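PDB 3IA4: dihydrofolate reductase from Moritella profunda, which catalyses the NADPH-dependent reduction of 7,8-dihydrofolate to 5,6,7,8-tetrahydrofolate, a step probably essential for glycine, purine and DNA precursor synthesis. Local coordinates for residues Ile41-Asn46 against Met94-Ala99. Numbering follows the deposited sequence.
Sequences IVMGRN and MIIGGA. With NDP (NADPH dihydro-nicotinamide-adenine-dinucleotide phosphate), chain E.
V42 bridges I95 in parallel register: its N gives a hydrogen bond to M94 O (2.9 Å), and its O accepts one from I96 N with an N-H...O angle of 169°. The beta-branched I41, V42, I95 and I96 suit this extended, buried pairing. On one face I95 CD1 packs 3.5 Å from V42 CB. On the face carrying I41 and M43, the end of the I96 side chain reaches both: its CG2 meets I41 CG2, while its CG1, set between backbone N and carbonyl carbon (chi1 65°), lies 3.6 Å from M43 CB. The flexible thioether of M43 bends at chi3, and its CE rests near I96 CD1.

Beyond this tight core the strands part, joined last by G44 N to G97 O, on a lone pair of that carbonyl. The peptide G97-G98 is cis. Glycines suit G44, G97 and G98 because NADPH lies directly against their backbones; the buried G98 N donates to its pyrophosphate oxygen O1A. On the partly exposed side, R45 and N46 leave 94-99 and reach to the cofactor, R45 NH1 holding the 2'-phosphate oxygen O1X (2.9 Å).

Within the central DHFR sheet, strand 60-63 flanks 41-44 and strand 2-9 flanks 92-97, while helix 99-105 packs on I95.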
loop_
_atom_site.group_PDB
_atom_site.type_symbol
_atom_site.label_atom_id
_atom_site.label_comp_id
_atom_site.label_asym_id
_atom_site.label_seq_id
_atom_site.Cartn_x
_atom_site.Cartn_y
_atom_site.Cartn_z
ATOM N N ILE A 41 -7.918 1.545 5.690
ATOM C CA ILE A 41 -6.932 0.884 4.820
ATOM C C ILE A 41 -7.602 -0.331 4.176
ATOM O O ILE A 41 -8.278 -1.109 4.850
ATOM C CB ILE A 41 -5.652 0.498 5.616
ATOM C CG1 ILE A 41 -5.926 -0.453 6.798
ATOM C CG2 ILE A 41 -4.891 1.776 6.008
ATOM C CD1 ILE A 41 -4.595 -0.893 7.484
ATOM N N VAL A 42 -7.444 -0.463 2.856
ATOM C CA VAL A 42 -8.058 -1.524 2.109
ATOM C C VAL A 42 -6.934 -2.409 1.547
ATOM O O VAL A 42 -5.960 -1.887 1.011
ATOM C CB VAL A 42 -8.833 -0.926 0.917
ATOM C CG1 VAL A 42 -9.385 -2.032 0.115
ATOM C CG2 VAL A 42 -9.979 -0.028 1.462
ATOM N N MET A 43 -7.058 -3.712 1.717
ATOM C CA MET A 43 -5.976 -4.652 1.307
ATOM C C MET A 43 -6.562 -5.957 0.793
ATOM O O MET A 43 -7.696 -6.370 1.165
ATOM C CB MET A 43 -5.071 -4.917 2.493
ATOM C CG MET A 43 -5.645 -5.826 3.532
ATOM S SD MET A 43 -4.836 -5.671 5.176
ATOM C CE MET A 43 -5.599 -4.122 5.775
ATOM N N GLY A 44 -5.765 -6.651 -0.020
ATOM C CA GLY A 44 -6.151 -8.016 -0.438
ATOM C C GLY A 44 -5.875 -8.987 0.680
ATOM O O GLY A 44 -5.112 -8.719 1.624
ATOM N N ARG A 45 -6.474 -10.158 0.556
ATOM C CA ARG A 45 -6.280 -11.184 1.556
ATOM C C ARG A 45 -4.825 -11.619 1.796
ATOM O O ARG A 45 -4.443 -11.809 2.948
ATOM C CB ARG A 45 -7.146 -12.379 1.174
ATOM C CG ARG A 45 -7.011 -13.472 2.202
ATOM C CD ARG A 45 -7.492 -14.735 1.544
ATOM N NE ARG A 45 -7.376 -15.917 2.393
ATOM C CZ ARG A 45 -8.202 -16.965 2.287
ATOM N NH1 ARG A 45 -9.219 -16.934 1.399
ATOM N NH2 ARG A 45 -8.035 -18.021 3.096
ATOM N N ASN A 46 -3.989 -11.730 0.746
ATOM C CA ASN A 46 -2.627 -12.153 0.972
ATOM C C ASN A 46 -1.863 -11.118 1.805
ATOM O O ASN A 46 -1.059 -11.470 2.664
ATOM C CB ASN A 46 -1.859 -12.375 -0.340
ATOM C CG ASN A 46 -2.418 -13.522 -1.138
ATOM O OD1 ASN A 46 -3.075 -14.397 -0.577
ATOM N ND2 ASN A 46 -2.120 -13.558 -2.439
ATOM N N MET A 94 -7.065 4.571 1.890
ATOM C CA MET A 94 -5.688 4.155 1.493
ATOM C C MET A 94 -5.678 2.696 1.064
ATOM O O MET A 94 -5.944 1.827 1.883
ATOM C CB MET A 94 -4.676 4.310 2.649
ATOM C CG MET A 94 -4.597 5.674 3.303
ATOM S SD MET A 94 -3.807 6.926 2.241
ATOM C CE MET A 94 -2.124 6.350 2.310
ATOM N N ILE A 95 -5.366 2.426 -0.217
ATOM C CA ILE A 95 -5.170 1.048 -0.698
ATOM C C ILE A 95 -3.734 0.641 -0.397
ATOM O O ILE A 95 -2.795 1.346 -0.835
ATOM C CB ILE A 95 -5.438 0.995 -2.199
ATOM C CG1 ILE A 95 -6.933 1.360 -2.541
ATOM C CG2 ILE A 95 -5.008 -0.366 -2.759
ATOM C CD1 ILE A 95 -7.929 0.272 -2.263
ATOM N N ILE A 96 -3.546 -0.424 0.370
ATOM C CA ILE A 96 -2.202 -0.706 0.910
ATOM C C ILE A 96 -1.610 -1.954 0.297
ATOM O O ILE A 96 -0.576 -2.456 0.748
ATOM C CB ILE A 96 -2.143 -0.832 2.446
ATOM C CG1 ILE A 96 -2.949 -2.048 2.986
ATOM C CG2 ILE A 96 -2.691 0.469 3.062
ATOM C CD1 ILE A 96 -2.453 -2.502 4.322
ATOM N N GLY A 97 -2.303 -2.501 -0.693
ATOM C CA GLY A 97 -1.754 -3.632 -1.452
ATOM C C GLY A 97 -2.685 -4.840 -1.464
ATOM O O GLY A 97 -3.737 -4.804 -0.845
ATOM N N GLY A 98 -2.322 -5.927 -2.148
ATOM C CA GLY A 98 -1.005 -6.110 -2.762
ATOM C C GLY A 98 -1.146 -5.874 -4.256
ATOM O O GLY A 98 -1.944 -5.051 -4.691
ATOM N N ALA A 99 -0.355 -6.606 -5.057
ATOM C CA ALA A 99 -0.353 -6.293 -6.518
ATOM C C ALA A 99 -1.754 -6.371 -7.127
ATOM O O ALA A 99 -2.152 -5.513 -7.971
ATOM C CB ALA A 99 0.549 -7.283 -7.236
HETATM P PA NDP E . -3.176 -9.357 -2.479
HETATM O O1A NDP E . -3.570 -8.330 -3.509
HETATM O O2A NDP E . -2.672 -8.952 -1.128
HETATM O O5B NDP E . -4.368 -10.446 -2.214
HETATM C C5B NDP E . -5.047 -11.012 -3.355
HETATM C C4B NDP E . -6.236 -11.776 -2.784
HETATM O O4B NDP E . -7.249 -10.799 -2.507
HETATM C C3B NDP E . -6.918 -12.638 -3.874
HETATM O O3B NDP E . -6.254 -13.893 -3.990
HETATM C C2B NDP E . -8.363 -12.724 -3.410
HETATM O O2B NDP E . -8.477 -13.471 -2.195
HETATM C C1B NDP E . -8.545 -11.287 -2.963
HETATM N N9A NDP E . -9.086 -10.398 -4.013
HETATM C C8A NDP E . -8.363 -9.758 -4.946
HETATM N N7A NDP E . -9.145 -8.950 -5.691
HETATM C C5A NDP E . -10.410 -9.068 -5.201
HETATM C C6A NDP E . -11.729 -8.479 -5.475
HETATM N N6A NDP E . -11.941 -7.589 -6.499
HETATM N N1A NDP E . -12.750 -8.907 -4.657
HETATM C C2A NDP E . -12.627 -9.751 -3.639
HETATM N N3A NDP E . -11.457 -10.312 -3.346
HETATM C C4A NDP E . -10.344 -9.997 -4.088
HETATM O O3 NDP E . -2.120 -10.412 -3.105
HETATM P PN NDP E . -0.782 -10.345 -3.996
HETATM O O1N NDP E . -1.105 -9.697 -5.292
HETATM O O2N NDP E . -0.177 -11.702 -3.992
HETATM O O5D NDP E . 0.122 -9.297 -3.224
HETATM C C5D NDP E . 0.770 -9.710 -2.030
HETATM C C4D NDP E . 2.260 -9.400 -2.127
HETATM O O4D NDP E . 2.471 -7.940 -2.079
HETATM C C3D NDP E . 3.098 -9.972 -0.974
HETATM O O3D NDP E . 4.383 -10.370 -1.491
HETATM C C2D NDP E . 3.313 -8.779 -0.041
HETATM O O2D NDP E . 4.501 -8.877 0.783
HETATM C C1D NDP E . 3.447 -7.674 -1.053
HETATM N N1N NDP E . 3.127 -6.334 -0.570
HETATM C C2N NDP E . 4.047 -5.381 -0.732
HETATM C C3N NDP E . 3.749 -4.084 -0.400
HETATM C C7N NDP E . 4.812 -3.047 -0.582
HETATM O O7N NDP E . 4.504 -1.883 -0.427
HETATM N N7N NDP E . 6.037 -3.354 -1.019
HETATM C C4N NDP E . 2.424 -3.622 0.189
HETATM C C5N NDP E . 1.518 -4.756 0.234
HETATM C C6N NDP E . 1.900 -6.036 -0.087
HETATM P P2B NDP E . -9.481 -14.744 -2.097
HETATM O O1X NDP E . -9.545 -14.978 -0.651
HETATM O O2X NDP E . -10.708 -14.290 -2.810
HETATM O O3X NDP E . -8.829 -15.815 -2.929
#